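Local structure of pseudoaglycone deacetylase Dbv21 (Actinoplanes teichomyceticus, 3DFI) at residues A[218-223]-A[242-247]; A[184-189]-A[231-236]; A[135-140]-A[165-170]; A[153-158]-A[260-265]; A[8-13]-A[26-31]. The protein probably removes the acetyl group from the A40926 pseudoaglycone, a precursor of a lipoglycopeptide antibiotic, as a zinc-dependent hydrolase. All coordinates share one frame; numbering follows the deposited sequence.

How the interactions relate
Interactions 3, 4 and 5 are buried packing around the central sheet. Interaction 5 lays helix 19-33 on strand 9-14. Interaction 3 pairs helices 126-144 and 159-174, whose side chains reach the other face of that strand at Ile13. Interaction 4 joins the loop after strand 148-152 to strand 258-266. Interactions 1 and 2 touch each other, about 10 Å apart between centres. Interaction 1 is a buried helix pair with an acid at its margin. Interaction 2 is partly buried and lies beside the zinc. All five depend on apolar side chains across the contact. Polar links join some of them, as where Asp184 bonds Ile155 and Arg165 bonds Val153.

Interaction 1: A[218-223]-A[242-247]; sequences RKFQAM and AKLDEH
Phe220 turns the far edge of its ring to the carboxylate of Asp245. Its CZ lies 3.4 Å from Asp245 OD1, and its CE1 lies 3.7 Å from Asp245 OD2. Asp245 CG sits in the plane of the ring, and the two planes are 38° apart. The acid therefore meets C-H groups at the rim and not the pi face. Such a contact is probably mildly favourable, since ring hydrogens carry a small positive charge. The first torsion of Asp245 (chi1 -87°) sets its CG opposite the carbonyl carbon and swings the carboxylate over to the ring. Phe220 CZ also lies 4.2 Å from Leu244 CB, a looser apolar touch.

The two helices, 213-223 and 240-251, run roughly antiparallel. The axes of the short segments come no closer than 12.3 Å, so long side chains have to bridge the gap. They belong to the C-terminal part of the single alpha-beta domain, with helix 227-233 between them in the chain. One turn on from Phe220, Met223 meets Leu244 tip to tip. Met223 CE is 3.5 Å from Leu244 CD1, and Met223 SD is 3.7 Å from the same methyl. The Met223 chain runs out straight to SD and then bends (chi3 57°).

Asp245 OD2 has a second partner in the salt bridge to Arg216 NH1, which should help hold the carboxylate beside the ring. Phe220 also meets the ring of Phe241. Helix 19-33 supports helix 213-223 from another side, with Met223 on Leu22 and Lys219 on Ala26.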
# COMPACT_ATOMS: atom_id res chain seq x y z
N ARG A 218 -7.54 4.02 -14.82
CA ARG A 218 -7.15 2.67 -14.42
C ARG A 218 -7.05 2.48 -12.90
O ARG A 218 -7.45 1.43 -12.39
CB ARG A 218 -5.86 2.24 -15.10
CG ARG A 218 -6.02 2.05 -16.61
CD ARG A 218 -4.66 1.80 -17.23
NE ARG A 218 -4.26 0.41 -17.04
CZ ARG A 218 -3.02 -0.04 -17.13
NH1 ARG A 218 -2.80 -1.33 -16.95
NH2 ARG A 218 -2.02 0.77 -17.40
N LYS A 219 -6.54 3.49 -12.20
CA LYS A 219 -6.51 3.44 -10.72
C LYS A 219 -7.93 3.25 -10.13
O LYS A 219 -8.15 2.38 -9.29
CB LYS A 219 -5.89 4.71 -10.15
CG LYS A 219 -5.85 4.74 -8.63
CD LYS A 219 -5.44 6.10 -8.05
CE LYS A 219 -5.33 6.00 -6.53
NZ LYS A 219 -4.54 7.10 -5.88
N PHE A 220 -8.87 4.11 -10.55
CA PHE A 220 -10.20 4.14 -9.95
C PHE A 220 -10.95 2.82 -10.25
O PHE A 220 -11.63 2.26 -9.39
CB PHE A 220 -10.99 5.38 -10.43
CG PHE A 220 -10.58 6.69 -9.76
CD1 PHE A 220 -11.38 7.83 -9.91
CD2 PHE A 220 -9.42 6.81 -9.01
CE1 PHE A 220 -11.02 9.05 -9.31
CE2 PHE A 220 -9.04 8.03 -8.42
CZ PHE A 220 -9.83 9.14 -8.56
N GLN A 221 -10.76 2.30 -11.46
CA GLN A 221 -11.34 1.02 -11.84
C GLN A 221 -10.78 -0.13 -11.02
O GLN A 221 -11.52 -0.98 -10.54
CB GLN A 221 -11.19 0.79 -13.36
CG GLN A 221 -11.97 -0.41 -13.89
CD GLN A 221 -13.48 -0.23 -13.86
OE1 GLN A 221 -14.01 0.87 -14.11
NE2 GLN A 221 -14.20 -1.32 -13.58
N ALA A 222 -9.46 -0.15 -10.84
CA ALA A 222 -8.80 -1.11 -9.98
C ALA A 222 -9.32 -1.07 -8.53
O ALA A 222 -9.53 -2.13 -7.93
CB ALA A 222 -7.27 -0.91 -10.03
N MET A 223 -9.51 0.14 -7.98
CA MET A 223 -10.03 0.31 -6.61
C MET A 223 -11.40 -0.36 -6.36
O MET A 223 -11.66 -0.84 -5.26
CB MET A 223 -10.14 1.79 -6.24
CG MET A 223 -8.80 2.48 -5.98
SD MET A 223 -9.01 4.26 -5.88
CE MET A 223 -10.23 4.33 -4.56
N ALA A 242 -14.53 11.11 -5.51
CA ALA A 242 -14.55 12.57 -5.41
C ALA A 242 -13.48 13.09 -4.41
O ALA A 242 -12.69 13.98 -4.74
CB ALA A 242 -15.94 13.06 -5.03
N LYS A 243 -13.45 12.50 -3.22
CA LYS A 243 -12.51 12.90 -2.17
C LYS A 243 -11.06 12.78 -2.68
O LYS A 243 -10.24 13.69 -2.46
CB LYS A 243 -12.74 12.03 -0.93
CG LYS A 243 -11.97 12.44 0.33
CD LYS A 243 -12.66 13.64 1.03
CE LYS A 243 -11.84 14.11 2.25
NZ LYS A 243 -12.26 15.45 2.78
N LEU A 244 -10.76 11.69 -3.37
CA LEU A 244 -9.43 11.46 -3.93
C LEU A 244 -9.08 12.48 -5.02
O LEU A 244 -7.94 12.92 -5.09
CB LEU A 244 -9.27 10.03 -4.46
CG LEU A 244 -9.25 8.86 -3.46
CD1 LEU A 244 -8.89 7.54 -4.16
CD2 LEU A 244 -8.32 9.09 -2.26
N ASP A 245 -10.05 12.81 -5.88
CA ASP A 245 -9.87 13.82 -6.93
C ASP A 245 -9.64 15.20 -6.34
O ASP A 245 -8.82 15.98 -6.86
CB ASP A 245 -11.12 13.90 -7.82
CG ASP A 245 -11.07 12.92 -8.97
OD1 ASP A 245 -9.96 12.44 -9.31
OD2 ASP A 245 -12.14 12.62 -9.54
N GLU A 246 -10.39 15.50 -5.28
CA GLU A 246 -10.28 16.77 -4.56
C GLU A 246 -8.93 16.87 -3.86
O GLU A 246 -8.29 17.92 -3.91
CB GLU A 246 -11.40 16.90 -3.54
CG GLU A 246 -11.23 18.06 -2.56
CD GLU A 246 -12.30 18.07 -1.47
OE1 GLU A 246 -12.64 16.98 -0.95
OE2 GLU A 246 -12.78 19.17 -1.14
N HIS A 247 -8.52 15.78 -3.20
CA HIS A 247 -7.21 15.73 -2.52
C HIS A 247 -6.07 16.06 -3.49
O HIS A 247 -5.28 17.01 -3.20
CB HIS A 247 -6.96 14.36 -1.85
CG HIS A 247 -5.64 14.28 -1.14
ND1 HIS A 247 -5.39 14.94 0.05
CD2 HIS A 247 -4.49 13.62 -1.45
CE1 HIS A 247 -4.14 14.71 0.42
NE2 HIS A 247 -3.58 13.90 -0.46

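Interaction 2: A[184-189]-A[231-236]; sequences DLPYAA and SVLDGP
Leu233 puts its two methyl groups against Pro186 and Tyr187. Its CD2 lies 4.0 Å from Pro186 CG, and its CD1 lies 4.2 Å from Pro186 CD. The other neighbour is the outer end of the tyrosine. Tyr187 OH is 4.0 Å from Leu233 CD1, and Tyr187 CE1 is 4.2 Å from Leu233 CD2. The leucine crosses both partners at about a right angle. The contacts are apolar and of ordinary van der Waals length.

Pro186 and Tyr187 also support each other. Pro186 CD sits 3.9 Å above the plane of the Tyr187 ring, over its centre, as in a CH-pi contact. The peptide bond before Pro186 is cis. It forms part of the turn leading from strand 179-182 into the short helix 187-190. In Tyr187, CG stands beside the backbone N (chi1 -41°), and the ring folds back over the proline. On the other side, Leu233 is the last helical residue of its segment, at the end of helix 227-233.

This pair of segments borders the zinc site of the deacetylase fold. The metal is bound by His16, Asp19 and His161. The side chain of Tyr187 is about 5 Å from the zinc ion and touches Asp19. In the same loop, Asp184 OD2 is hydrogen-bonded to His161 ND1 and probably helps orient that zinc ligand. Further out, Leu233 packs on Leu22 of helix 19-33, and Pro186 rests on Leu240 of helix 240-251.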
# COMPACT_ATOMS: atom_id res chain seq x y z
N ASP A 184 -0.32 7.72 2.43
CA ASP A 184 -1.37 6.68 2.58
C ASP A 184 -2.72 7.27 2.22
O ASP A 184 -3.05 8.32 2.73
CB ASP A 184 -1.41 6.16 4.03
CG ASP A 184 -0.02 5.68 4.54
OD1 ASP A 184 0.95 6.50 4.60
OD2 ASP A 184 0.08 4.48 4.87
N LEU A 185 -3.51 6.59 1.39
CA LEU A 185 -4.83 7.11 1.01
C LEU A 185 -5.91 6.07 1.33
O LEU A 185 -5.65 4.90 1.27
CB LEU A 185 -4.86 7.52 -0.47
CG LEU A 185 -4.06 8.78 -0.85
CD1 LEU A 185 -3.93 8.96 -2.37
CD2 LEU A 185 -4.67 10.03 -0.17
N PRO A 186 -7.14 6.51 1.64
CA PRO A 186 -7.62 7.90 1.66
C PRO A 186 -7.26 8.64 2.94
O PRO A 186 -7.58 9.82 3.09
CB PRO A 186 -9.14 7.73 1.59
CG PRO A 186 -9.42 6.42 2.28
CD PRO A 186 -8.21 5.55 1.99
N TYR A 187 -6.59 7.95 3.86
CA TYR A 187 -6.29 8.48 5.19
C TYR A 187 -5.75 9.92 5.21
O TYR A 187 -6.22 10.75 6.00
CB TYR A 187 -5.44 7.47 5.97
CG TYR A 187 -5.97 6.04 5.72
CD1 TYR A 187 -7.25 5.66 6.21
CD2 TYR A 187 -5.27 5.12 4.93
CE1 TYR A 187 -7.80 4.40 5.95
CE2 TYR A 187 -5.80 3.83 4.68
CZ TYR A 187 -7.07 3.49 5.20
OH TYR A 187 -7.62 2.24 4.98
N ALA A 188 -4.84 10.24 4.29
CA ALA A 188 -4.26 11.60 4.19
C ALA A 188 -5.25 12.65 3.71
O ALA A 188 -5.06 13.83 3.97
CB ALA A 188 -3.04 11.60 3.30
N ALA A 189 -6.33 12.23 3.03
CA ALA A 189 -7.36 13.21 2.63
C ALA A 189 -8.17 13.73 3.80
O ALA A 189 -8.84 14.76 3.69
CB ALA A 189 -8.28 12.65 1.54
N SER A 231 -16.59 -1.25 1.00
CA SER A 231 -17.90 -1.22 1.67
C SER A 231 -17.87 -0.30 2.92
O SER A 231 -18.92 0.16 3.38
CB SER A 231 -18.48 -2.62 1.94
OG SER A 231 -17.88 -3.23 3.05
N VAL A 232 -16.66 -0.03 3.43
CA VAL A 232 -16.43 0.97 4.49
C VAL A 232 -15.89 2.29 3.91
O VAL A 232 -16.42 3.35 4.19
CB VAL A 232 -15.45 0.45 5.60
CG1 VAL A 232 -15.19 1.53 6.68
CG2 VAL A 232 -16.00 -0.81 6.27
N LEU A 233 -14.83 2.21 3.11
CA LEU A 233 -14.14 3.40 2.59
C LEU A 233 -14.99 4.18 1.58
O LEU A 233 -14.82 5.40 1.44
CB LEU A 233 -12.78 3.02 1.99
CG LEU A 233 -11.74 2.47 2.97
CD1 LEU A 233 -10.46 2.02 2.21
CD2 LEU A 233 -11.40 3.50 4.08
N ASP A 234 -15.90 3.49 0.89
CA ASP A 234 -16.85 4.13 -0.03
C ASP A 234 -18.29 3.76 0.36
O ASP A 234 -19.17 3.54 -0.49
CB ASP A 234 -16.54 3.78 -1.50
CG ASP A 234 -17.30 4.66 -2.50
OD1 ASP A 234 -17.85 4.16 -3.49
OD2 ASP A 234 -17.34 5.98 -2.25
N GLY A 235 -18.48 3.69 1.68
CA GLY A 235 -19.77 3.49 2.30
C GLY A 235 -20.69 4.69 1.99
O GLY A 235 -20.24 5.65 1.35
N PRO A 236 -21.96 4.63 2.42
CA PRO A 236 -22.86 5.75 2.13
C PRO A 236 -22.33 7.10 2.63
O PRO A 236 -22.01 7.20 3.93
CB PRO A 236 -24.17 5.37 2.85
CG PRO A 236 -23.89 4.18 3.67
CD PRO A 236 -22.65 3.53 3.14

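Interaction 3: A[135-140]-A[165-170]; sequences EDIESM and RDATLL
Ile137 carries most of this contact through the end of its longer branch. Its CD1 lies 3.4 Å from Thr168 OG1 and 4.0 Å from Ala167 CB. The same methyl is 3.8 Å from Thr168 N, so it lies close on the helix backbone. With chi2 at 166° the branch is extended, and the methyl reaches across to helix 159-174. Ile137 and Thr168 cross at about a right angle. The Thr168 hydroxyl has its polar partner within its own helix, in a hydrogen bond with Thr164 O.

Glu138 comes next and only skirts the contact. Its OE2 stays 4.1 Å from Leu170 O, and its strongest polar partner is Arg134 NE, in a salt bridge. On helix 159-174, Arg165 grips Asp166 side-on. Its NE and NH2 both donate to Asp166 OD1, and the NE bond is 2.9 Å long.

The segment axes approach to 9.0 Å and cross at -50°, close to a common class of ridges-into-grooves packing. Both helices cover the same face of strand 9-14. Ile137 and Thr168 rest on Ile13, and Met140 continues the line onto Leu11. Ala167 is further enclosed by Val130 and Ile133 of helix 126-144.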
# COMPACT_ATOMS: atom_id res chain seq x y z
N GLU A 135 13.10 -9.91 6.69
CA GLU A 135 13.70 -11.10 6.03
C GLU A 135 12.96 -11.43 4.73
O GLU A 135 13.58 -11.64 3.69
CB GLU A 135 13.57 -12.32 6.93
CG GLU A 135 14.69 -12.65 7.82
CD GLU A 135 14.52 -14.06 8.39
OE1 GLU A 135 15.42 -14.92 8.17
OE2 GLU A 135 13.48 -14.31 9.04
N ASP A 136 11.64 -11.50 4.82
CA ASP A 136 10.78 -11.75 3.67
C ASP A 136 10.85 -10.68 2.58
O ASP A 136 10.78 -10.99 1.39
CB ASP A 136 9.32 -11.94 4.13
CG ASP A 136 9.09 -13.25 4.83
OD1 ASP A 136 10.06 -13.94 5.27
OD2 ASP A 136 7.91 -13.62 4.94
N ILE A 137 10.96 -9.41 2.99
CA ILE A 137 11.16 -8.32 2.03
C ILE A 137 12.55 -8.40 1.36
O ILE A 137 12.66 -8.19 0.16
CB ILE A 137 10.95 -6.90 2.67
CG1 ILE A 137 9.47 -6.71 3.06
CG2 ILE A 137 11.27 -5.78 1.68
CD1 ILE A 137 9.28 -5.52 3.97
N GLU A 138 13.60 -8.73 2.12
CA GLU A 138 14.89 -8.99 1.51
C GLU A 138 14.79 -10.12 0.48
O GLU A 138 15.32 -10.01 -0.62
CB GLU A 138 16.00 -9.25 2.56
CG GLU A 138 16.27 -7.97 3.40
CD GLU A 138 17.47 -8.02 4.32
OE1 GLU A 138 18.18 -9.04 4.32
OE2 GLU A 138 17.71 -7.02 5.03
N SER A 139 14.12 -11.21 0.84
CA SER A 139 13.94 -12.35 -0.08
C SER A 139 13.20 -11.89 -1.34
O SER A 139 13.58 -12.26 -2.45
CB SER A 139 13.17 -13.48 0.60
OG SER A 139 13.90 -13.99 1.69
N MET A 140 12.17 -11.07 -1.17
CA MET A 140 11.43 -10.51 -2.30
C MET A 140 12.28 -9.59 -3.21
O MET A 140 12.20 -9.67 -4.45
CB MET A 140 10.13 -9.82 -1.83
CG MET A 140 9.07 -9.65 -2.92
SD MET A 140 8.27 -11.23 -3.42
CE MET A 140 9.26 -11.84 -4.74
N ARG A 165 6.55 -0.39 6.87
CA ARG A 165 7.47 0.71 6.55
C ARG A 165 8.86 0.48 7.15
O ARG A 165 9.88 0.53 6.43
CB ARG A 165 6.89 2.05 7.04
CG ARG A 165 7.81 3.25 6.78
CD ARG A 165 7.38 4.45 7.59
NE ARG A 165 7.62 4.20 9.01
CZ ARG A 165 7.25 5.01 9.99
NH1 ARG A 165 6.61 6.12 9.71
NH2 ARG A 165 7.51 4.69 11.26
N ASP A 166 8.89 0.23 8.47
CA ASP A 166 10.15 0.09 9.19
C ASP A 166 10.98 -1.08 8.66
O ASP A 166 12.21 -0.97 8.47
CB ASP A 166 9.89 -0.03 10.70
CG ASP A 166 9.41 1.30 11.34
OD1 ASP A 166 9.18 2.30 10.61
OD2 ASP A 166 9.30 1.36 12.59
N ALA A 167 10.30 -2.20 8.40
CA ALA A 167 10.94 -3.38 7.83
C ALA A 167 11.47 -3.12 6.42
O ALA A 167 12.57 -3.56 6.09
CB ALA A 167 9.97 -4.59 7.83
N THR A 168 10.70 -2.37 5.62
CA THR A 168 11.08 -2.03 4.25
C THR A 168 12.30 -1.11 4.22
O THR A 168 13.22 -1.30 3.42
CB THR A 168 9.91 -1.41 3.42
OG1 THR A 168 8.75 -2.25 3.47
CG2 THR A 168 10.35 -1.21 1.95
N LEU A 169 12.35 -0.14 5.14
CA LEU A 169 13.53 0.75 5.23
C LEU A 169 14.83 -0.00 5.49
O LEU A 169 15.86 0.27 4.86
CB LEU A 169 13.32 1.83 6.30
CG LEU A 169 12.29 2.92 5.94
CD1 LEU A 169 11.72 3.56 7.20
CD2 LEU A 169 12.95 3.99 5.03
N LEU A 170 14.79 -0.94 6.42
CA LEU A 170 15.93 -1.83 6.71
C LEU A 170 16.33 -2.73 5.52
O LEU A 170 17.51 -2.91 5.21
CB LEU A 170 15.62 -2.69 7.95
CG LEU A 170 15.66 -1.98 9.30
CD1 LEU A 170 14.95 -2.82 10.36
CD2 LEU A 170 17.09 -1.65 9.73

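Interaction 4: A[153-158]-A[260-265]; sequences VAIGKH and TTWPVI
Val153 packs its branched end against the six-membered ring of Trp262. Val153 CG1 lies 3.8 Å from Trp262 CZ3, and Val153 CB is 4.0 Å from the same atom. Val153 CG2 is a little further off, 4.2 Å from Trp262 CE3. CG1 stands between the backbone N and the carbonyl carbon (chi1 83°), an uncommon setting for valine, and this turns both methyls to the indole. Ile155 adds a lighter touch from two residues further on. Its CD1 is 4.1 Å from Trp262 CH2, and the two side chains cross at about a right angle. Within its own strand, Thr260 CG2 covers one face of the indole near the rim, 4.0 Å above the plane.

The two segments belong to one mixed sheet but not to neighbouring strands. Strand 179-182 lies between strands 148-152 and 258-266, and the Trp262 side chain reaches across to the loop that follows strand 148-152. That loop leads into helix 159-174, which brings in the zinc ligand His161.

Away from the indole the loop turns outward. Ala154 to Lys157 form a type II beta turn, closed by Lys157 N to Ala154 O at 3.2 Å. Gly156 and Lys157 are exposed at its outer end. Gly156 has a positive phi (99°), which suits a residue without a side chain. His158 then caps the helix, with ND1 bonded to Asp160 N, and its ring meets His16 edge-to-face. Asp184 OD1 holds the inner part of the turn by a hydrogen bond with Ile155 N.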
# COMPACT_ATOMS: atom_id res chain seq x y z
N VAL A 153 4.22 5.74 3.96
CA VAL A 153 4.84 6.58 4.99
C VAL A 153 4.24 6.31 6.37
O VAL A 153 4.81 6.71 7.38
CB VAL A 153 4.81 8.09 4.61
CG1 VAL A 153 3.48 8.73 4.95
CG2 VAL A 153 5.96 8.87 5.28
N ALA A 154 3.08 5.64 6.40
CA ALA A 154 2.34 5.28 7.63
C ALA A 154 1.61 6.45 8.33
O ALA A 154 1.51 6.50 9.56
CB ALA A 154 3.20 4.43 8.63
N ILE A 155 1.12 7.38 7.51
CA ILE A 155 0.09 8.31 7.90
C ILE A 155 -1.15 7.48 8.29
O ILE A 155 -1.49 6.52 7.59
CB ILE A 155 -0.25 9.24 6.70
CG1 ILE A 155 0.82 10.34 6.55
CG2 ILE A 155 -1.65 9.87 6.84
CD1 ILE A 155 0.77 11.06 5.19
N GLY A 156 -1.80 7.84 9.40
CA GLY A 156 -2.94 7.07 9.94
C GLY A 156 -2.50 6.15 11.07
O GLY A 156 -3.34 5.57 11.77
N LYS A 157 -1.18 6.03 11.23
CA LYS A 157 -0.51 5.30 12.32
C LYS A 157 -0.95 3.84 12.56
O LYS A 157 -0.82 3.34 13.67
CB LYS A 157 -0.57 6.09 13.63
CG LYS A 157 0.08 7.47 13.61
CD LYS A 157 -0.05 8.19 14.97
CE LYS A 157 -1.52 8.49 15.33
NZ LYS A 157 -1.66 9.31 16.58
N HIS A 158 -1.46 3.16 11.55
CA HIS A 158 -1.81 1.75 11.71
C HIS A 158 -0.55 0.94 12.07
O HIS A 158 0.49 1.10 11.43
CB HIS A 158 -2.45 1.20 10.45
CG HIS A 158 -3.18 -0.09 10.67
ND1 HIS A 158 -2.53 -1.27 10.95
CD2 HIS A 158 -4.50 -0.38 10.66
CE1 HIS A 158 -3.42 -2.23 11.11
NE2 HIS A 158 -4.63 -1.72 10.93
N THR A 260 1.48 11.79 -3.95
CA THR A 260 2.66 12.32 -3.24
C THR A 260 3.52 11.21 -2.66
O THR A 260 3.01 10.26 -2.05
CB THR A 260 2.22 13.24 -2.08
OG1 THR A 260 1.43 14.30 -2.60
CG2 THR A 260 3.40 13.82 -1.34
N THR A 261 4.83 11.34 -2.84
CA THR A 261 5.79 10.46 -2.17
C THR A 261 6.94 11.29 -1.63
O THR A 261 7.10 12.43 -2.07
CB THR A 261 6.36 9.36 -3.09
OG1 THR A 261 7.18 9.95 -4.12
CG2 THR A 261 5.26 8.51 -3.72
N TRP A 262 7.73 10.72 -0.70
CA TRP A 262 8.91 11.40 -0.17
C TRP A 262 10.14 10.49 -0.23
O TRP A 262 10.02 9.27 0.02
CB TRP A 262 8.75 11.79 1.31
CG TRP A 262 7.66 12.70 1.70
CD1 TRP A 262 7.77 14.04 2.00
CD2 TRP A 262 6.28 12.35 1.92
NE1 TRP A 262 6.54 14.53 2.37
CE2 TRP A 262 5.62 13.52 2.34
CE3 TRP A 262 5.55 11.15 1.82
CZ2 TRP A 262 4.24 13.54 2.63
CZ3 TRP A 262 4.19 11.17 2.11
CH2 TRP A 262 3.55 12.37 2.50
N PRO A 263 11.32 11.08 -0.50
CA PRO A 263 12.54 10.30 -0.30
C PRO A 263 12.91 10.35 1.19
O PRO A 263 12.35 11.14 1.94
CB PRO A 263 13.59 11.05 -1.13
CG PRO A 263 13.14 12.47 -1.12
CD PRO A 263 11.62 12.46 -0.96
N VAL A 264 13.86 9.52 1.60
CA VAL A 264 14.21 9.44 3.01
C VAL A 264 15.68 9.77 3.17
O VAL A 264 16.52 9.27 2.43
CB VAL A 264 13.90 8.03 3.59
CG1 VAL A 264 14.25 7.96 5.07
CG2 VAL A 264 12.42 7.71 3.40
N ILE A 265 15.96 10.65 4.12
CA ILE A 265 17.30 11.04 4.38
C ILE A 265 17.72 10.48 5.75
O ILE A 265 17.01 10.63 6.75
CB ILE A 265 17.51 12.61 4.21
CG1 ILE A 265 16.51 13.43 5.00
CG2 ILE A 265 17.20 13.04 2.77
CD1 ILE A 265 16.47 14.92 4.51

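Interaction 5: A[8-13]-A[26-31]; sequences TRILAI and ASLAQA
In the beta-alpha-beta unit formed by strand 9-14, helix 19-33 and strand 37-42, Ile10 is the main strand residue packed beneath the helix. Its CD1 lies 3.5 Å from Ala31 CB, the tighter of the two apolar contacts. Its CG2 lies 4.2 Å from Leu28 CD2. The two branches of one isoleucine thus serve two residues about one helical turn apart. CG1 stands beside the backbone N and the branch runs on extended (chi2 166°), which carries CD1 up to the small alanine. Leu28 comes in at a slant. Its CB points off to the flank of the strand, but its CD2 methyl comes back to Ile10. The side chain also touches Val38 and Val40 of strand 37-42.

Ala12 lies two residues further along and faces the helix too. Ala12 CB stays 4.6 Å from both Leu28 CD1 and Leu28 CD2. The small residue takes up little room beneath Leu28 and also touches Val40. Leu11 and Ile13 alternate with these and point to the other face of the sheet, which helix 126-144 covers.

The helix is kinked at Ala26 and Ser27, whose backbone nitrogens lack a bond to the turn before. Glu259 OE2 takes the N-H of Ala26 instead. The loop after strand 9-14 and the start of the helix supply the zinc ligands His16 and Asp19. A first strand followed by a covering helix, with metal ligands at the junction, is typical of the Rossmann-like fold of the PIG-L deacetylase family.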
# COMPACT_ATOMS: atom_id res chain seq x y z
N THR A 8 12.15 1.19 -14.06
CA THR A 8 12.27 -0.01 -14.88
C THR A 8 11.59 -1.20 -14.17
O THR A 8 10.73 -1.87 -14.75
CB THR A 8 13.75 -0.32 -15.21
OG1 THR A 8 14.32 0.79 -15.91
CG2 THR A 8 13.88 -1.58 -16.08
N ARG A 9 11.99 -1.45 -12.93
CA ARG A 9 11.41 -2.54 -12.13
C ARG A 9 11.04 -2.01 -10.75
O ARG A 9 11.90 -1.77 -9.92
CB ARG A 9 12.41 -3.71 -12.03
CG ARG A 9 12.76 -4.34 -13.40
CD ARG A 9 13.77 -5.50 -13.30
NE ARG A 9 15.06 -5.10 -12.73
CZ ARG A 9 16.08 -4.58 -13.42
NH1 ARG A 9 15.98 -4.39 -14.74
NH2 ARG A 9 17.21 -4.25 -12.80
N ILE A 10 9.74 -1.79 -10.54
CA ILE A 10 9.22 -1.30 -9.26
C ILE A 10 8.70 -2.43 -8.37
O ILE A 10 7.89 -3.26 -8.80
CB ILE A 10 8.09 -0.24 -9.46
CG1 ILE A 10 8.60 0.98 -10.25
CG2 ILE A 10 7.54 0.21 -8.09
CD1 ILE A 10 7.48 1.89 -10.75
N LEU A 11 9.17 -2.45 -7.12
CA LEU A 11 8.60 -3.31 -6.10
C LEU A 11 7.89 -2.45 -5.06
O LEU A 11 8.53 -1.71 -4.32
CB LEU A 11 9.67 -4.16 -5.43
CG LEU A 11 9.23 -5.15 -4.34
CD1 LEU A 11 8.19 -6.22 -4.83
CD2 LEU A 11 10.49 -5.81 -3.74
N ALA A 12 6.56 -2.53 -5.03
CA ALA A 12 5.79 -1.82 -4.01
C ALA A 12 5.46 -2.79 -2.88
O ALA A 12 5.02 -3.92 -3.14
CB ALA A 12 4.53 -1.22 -4.61
N ILE A 13 5.70 -2.37 -1.64
CA ILE A 13 5.40 -3.19 -0.46
C ILE A 13 4.16 -2.63 0.22
O ILE A 13 4.22 -1.58 0.89
CB ILE A 13 6.60 -3.24 0.56
CG1 ILE A 13 7.97 -3.47 -0.12
CG2 ILE A 13 6.35 -4.30 1.67
CD1 ILE A 13 8.14 -4.88 -0.72
N ALA A 26 -2.32 4.93 -9.53
CA ALA A 26 -2.13 5.67 -10.78
C ALA A 26 -0.64 5.77 -11.23
O ALA A 26 -0.34 5.65 -12.41
CB ALA A 26 -2.78 7.06 -10.70
N SER A 27 0.27 5.98 -10.30
CA SER A 27 1.71 6.02 -10.61
C SER A 27 2.19 4.63 -11.06
O SER A 27 3.03 4.50 -11.94
CB SER A 27 2.54 6.45 -9.41
OG SER A 27 2.24 7.78 -9.03
N LEU A 28 1.61 3.59 -10.47
CA LEU A 28 1.95 2.22 -10.87
C LEU A 28 1.45 1.95 -12.28
O LEU A 28 2.21 1.42 -13.11
CB LEU A 28 1.39 1.19 -9.89
CG LEU A 28 1.97 1.21 -8.46
CD1 LEU A 28 1.33 0.10 -7.60
CD2 LEU A 28 3.46 1.08 -8.45
N ALA A 29 0.18 2.30 -12.54
CA ALA A 29 -0.42 2.22 -13.87
C ALA A 29 0.40 3.00 -14.89
O ALA A 29 0.63 2.52 -16.01
CB ALA A 29 -1.83 2.75 -13.84
N GLN A 30 0.81 4.21 -14.52
CA GLN A 30 1.61 5.07 -15.41
C GLN A 30 2.99 4.48 -15.67
O GLN A 30 3.53 4.62 -16.78
CB GLN A 30 1.78 6.48 -14.83
CG GLN A 30 2.51 7.46 -15.77
CD GLN A 30 1.65 7.87 -16.95
OE1 GLN A 30 2.00 7.61 -18.11
NE2 GLN A 30 0.51 8.49 -16.67
N ALA A 31 3.57 3.83 -14.66
CA ALA A 31 4.87 3.16 -14.85
C ALA A 31 4.74 2.03 -15.86
O ALA A 31 5.58 1.90 -16.73
CB ALA A 31 5.42 2.64 -13.52